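Local structure of ferredoxin (Thermus aquaticus, 1H98) at residues G29-I34 with I68-K73. The protein carries electrons in a variety of metabolic reactions, using one [3Fe-4S] and one [4Fe-4S] cluster. Sequence-based numbering, arbitrary orientation.
Sequences GDQFYI and IEKNRK. With F3S (Fe3-s4 cluster), chain C; SF4 (iron/sulfur cluster), chain B.
K70 reaches from helix 66-74 to the loop before strand 32-34 and meets D30 and Q31 tip to tip. The charged part is a salt bridge: K70 NZ lies 3.0 Å from D30 OD2, on its syn side. A weaker bond runs to OD1 of the same carboxylate. The lysine chain is fully extended, with CG anti to the backbone N (chi1 -173°).

Hydrogen bonds to uncharged acceptors make up the rest. K70 NZ also donates to Q31 OE1 at 2.8 Å. At the other end of this amide, Q31 NE2 gives a nearly straight bond to F32 O (3.0 Å) and a second to I4 O. Both ends of the amide are thus held. An alanine in place of Q31 would probably leave K70 with D30 alone on this segment and F32 O without its side-chain donor. N71 OD1 accepts the backbone N-H of I34 at 3.0 Å, close to straight (174°). Its ND2 binds Y67 O and I4 O, which fixes the amide's orientation.

Van der Waals contact is slight: Y33 CB rests 3.6 Å from N71 OD1, beside the bond this oxygen takes from I34 N.

The F32 side chain leads away from the helix and lies against S1 of the [3Fe-4S] cluster. I34 has its CD1 3.7 Å from S4 of the [4Fe-4S] cluster. Through K70 and N71 the contact ties helix 66-74 to the hairpin of strands 25-27 and 32-34 and, through I4, to strand 2-4.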
loop_
_atom_site.group_PDB
_atom_site.type_symbol
_atom_site.label_atom_id
_atom_site.label_comp_id
_atom_site.label_asym_id
_atom_site.label_seq_id
_atom_site.Cartn_x
_atom_site.Cartn_y
_atom_site.Cartn_z
ATOM N N GLY A 29 -1.973 5.628 10.287
ATOM C CA GLY A 29 -2.614 5.313 11.551
ATOM C C GLY A 29 -2.737 3.821 11.774
ATOM O O GLY A 29 -1.818 3.199 12.306
ATOM N N ASP A 30 -3.848 3.228 11.350
ATOM C CA ASP A 30 -4.035 1.792 11.532
ATOM C C ASP A 30 -3.271 0.948 10.506
ATOM O O ASP A 30 -3.157 -0.268 10.654
ATOM C CB ASP A 30 -5.529 1.426 11.572
ATOM C CG ASP A 30 -6.245 1.622 10.234
ATOM O OD1 ASP A 30 -5.748 2.348 9.339
ATOM O OD2 ASP A 30 -7.342 1.042 10.092
ATOM N N GLN A 31 -2.728 1.607 9.487
ATOM C CA GLN A 31 -1.961 0.933 8.444
ATOM C C GLN A 31 -1.182 1.983 7.663
ATOM O O GLN A 31 -1.416 3.185 7.823
ATOM C CB GLN A 31 -2.899 0.198 7.471
ATOM C CG GLN A 31 -3.827 1.117 6.659
ATOM C CD GLN A 31 -4.536 0.393 5.513
ATOM O OE1 GLN A 31 -5.672 -0.051 5.649
ATOM N NE2 GLN A 31 -3.864 0.288 4.375
ATOM N N PHE A 32 -0.207 1.537 6.882
ATOM C CA PHE A 32 0.540 2.450 6.028
ATOM C C PHE A 32 -0.266 2.489 4.728
ATOM O O PHE A 32 -1.145 1.650 4.519
ATOM C CB PHE A 32 1.963 1.945 5.786
ATOM C CG PHE A 32 2.968 2.493 6.759
ATOM C CD1 PHE A 32 2.937 2.123 8.102
ATOM C CD2 PHE A 32 3.913 3.423 6.347
ATOM C CE1 PHE A 32 3.834 2.680 9.024
ATOM C CE2 PHE A 32 4.815 3.987 7.261
ATOM C CZ PHE A 32 4.769 3.612 8.601
ATOM N N TYR A 33 -0.041 3.494 3.896
ATOM C CA TYR A 33 -0.775 3.589 2.646
ATOM C C TYR A 33 0.161 4.075 1.563
ATOM O O TYR A 33 1.215 4.647 1.856
ATOM C CB TYR A 33 -1.973 4.538 2.789
ATOM C CG TYR A 33 -1.590 5.986 2.985
ATOM C CD1 TYR A 33 -1.454 6.841 1.892
ATOM C CD2 TYR A 33 -1.355 6.500 4.260
ATOM C CE1 TYR A 33 -1.089 8.167 2.061
ATOM C CE2 TYR A 33 -0.991 7.827 4.440
ATOM C CZ TYR A 33 -0.859 8.654 3.338
ATOM O OH TYR A 33 -0.495 9.973 3.514
ATOM N N ILE A 34 -0.215 3.814 0.316
ATOM C CA ILE A 34 0.570 4.222 -0.839
ATOM C C ILE A 34 -0.108 5.417 -1.498
ATOM O O ILE A 34 -1.307 5.370 -1.799
ATOM C CB ILE A 34 0.704 3.056 -1.858
ATOM C CG1 ILE A 34 1.641 1.977 -1.296
ATOM C CG2 ILE A 34 1.223 3.568 -3.195
ATOM C CD1 ILE A 34 1.662 0.683 -2.098
ATOM N N ILE A 68 -8.717 0.408 -1.982
ATOM C CA ILE A 68 -8.254 1.318 -3.023
ATOM C C ILE A 68 -8.658 2.740 -2.605
ATOM O O ILE A 68 -7.814 3.648 -2.531
ATOM C CB ILE A 68 -8.875 0.975 -4.397
ATOM C CG1 ILE A 68 -8.389 -0.400 -4.869
ATOM C CG2 ILE A 68 -8.533 2.057 -5.418
ATOM C CD1 ILE A 68 -9.145 -0.954 -6.073
ATOM N N GLU A 69 -9.937 2.918 -2.276
ATOM C CA GLU A 69 -10.431 4.224 -1.858
ATOM C C GLU A 69 -9.852 4.642 -0.507
ATOM O O GLU A 69 -9.608 5.826 -0.279
ATOM C CB GLU A 69 -11.962 4.251 -1.829
ATOM C CG GLU A 69 -12.569 5.629 -1.519
ATOM C CD GLU A 69 -12.091 6.750 -2.454
ATOM O OE1 GLU A 69 -11.753 6.478 -3.626
ATOM O OE2 GLU A 69 -12.064 7.922 -2.012
ATOM N N LYS A 70 -9.620 3.676 0.381
ATOM C CA LYS A 70 -9.039 3.981 1.689
ATOM C C LYS A 70 -7.657 4.618 1.525
ATOM O O LYS A 70 -7.358 5.626 2.160
ATOM C CB LYS A 70 -8.936 2.722 2.556
ATOM C CG LYS A 70 -8.491 3.025 3.977
ATOM C CD LYS A 70 -8.396 1.781 4.830
ATOM C CE LYS A 70 -7.958 2.144 6.244
ATOM N NZ LYS A 70 -7.804 0.953 7.122
ATOM N N ASN A 71 -6.819 4.022 0.676
ATOM C CA ASN A 71 -5.483 4.557 0.417
ATOM C C ASN A 71 -5.626 5.957 -0.175
ATOM O O ASN A 71 -4.869 6.862 0.169
ATOM C CB ASN A 71 -4.711 3.653 -0.549
ATOM C CG ASN A 71 -4.058 2.466 0.143
ATOM O OD1 ASN A 71 -2.839 2.295 0.084
ATOM N ND2 ASN A 71 -4.863 1.627 0.777
ATOM N N ARG A 72 -6.604 6.133 -1.063
ATOM C CA ARG A 72 -6.852 7.441 -1.672
ATOM C C ARG A 72 -7.247 8.479 -0.621
ATOM O O ARG A 72 -6.720 9.590 -0.615
ATOM C CB ARG A 72 -7.937 7.354 -2.759
ATOM C CG ARG A 72 -7.466 6.723 -4.069
ATOM C CD ARG A 72 -8.591 6.598 -5.099
ATOM N NE ARG A 72 -9.237 7.886 -5.355
ATOM C CZ ARG A 72 -8.799 8.793 -6.226
ATOM N NH1 ARG A 72 -7.716 8.561 -6.953
ATOM N NH2 ARG A 72 -9.420 9.963 -6.329
ATOM N N LYS A 73 -8.163 8.120 0.274
ATOM C CA LYS A 73 -8.609 9.045 1.313
ATOM C C LYS A 73 -7.479 9.394 2.266
ATOM O O LYS A 73 -7.356 10.539 2.692
ATOM C CB LYS A 73 -9.795 8.477 2.099
ATOM C CG LYS A 73 -11.151 8.619 1.403
ATOM C CD LYS A 73 -12.251 7.985 2.249
HETATM FE FE1 F3S C . 4.471 -2.236 4.562
HETATM FE FE3 F3S C . 2.177 -2.719 6.090
HETATM FE FE4 F3S C . 3.521 -4.796 4.844
HETATM S S1 F3S C . 3.892 -1.262 6.580
HETATM S S2 F3S C . 5.729 -4.112 4.944
HETATM S S3 F3S C . 2.431 -3.028 3.776
HETATM S S4 F3S C . 2.675 -4.777 6.981
HETATM FE FE1 SF4 B . 4.721 2.284 -5.853
HETATM FE FE2 SF4 B . 6.903 2.546 -4.152
HETATM FE FE3 SF4 B . 5.586 0.122 -4.354
HETATM FE FE4 SF4 B . 7.149 1.066 -6.424
HETATM S S1 SF4 B . 7.884 0.454 -4.308
HETATM S S2 SF4 B . 4.986 0.106 -6.584
HETATM S S3 SF4 B . 6.741 3.326 -6.330
HETATM S S4 SF4 B . 4.699 2.127 -3.534
#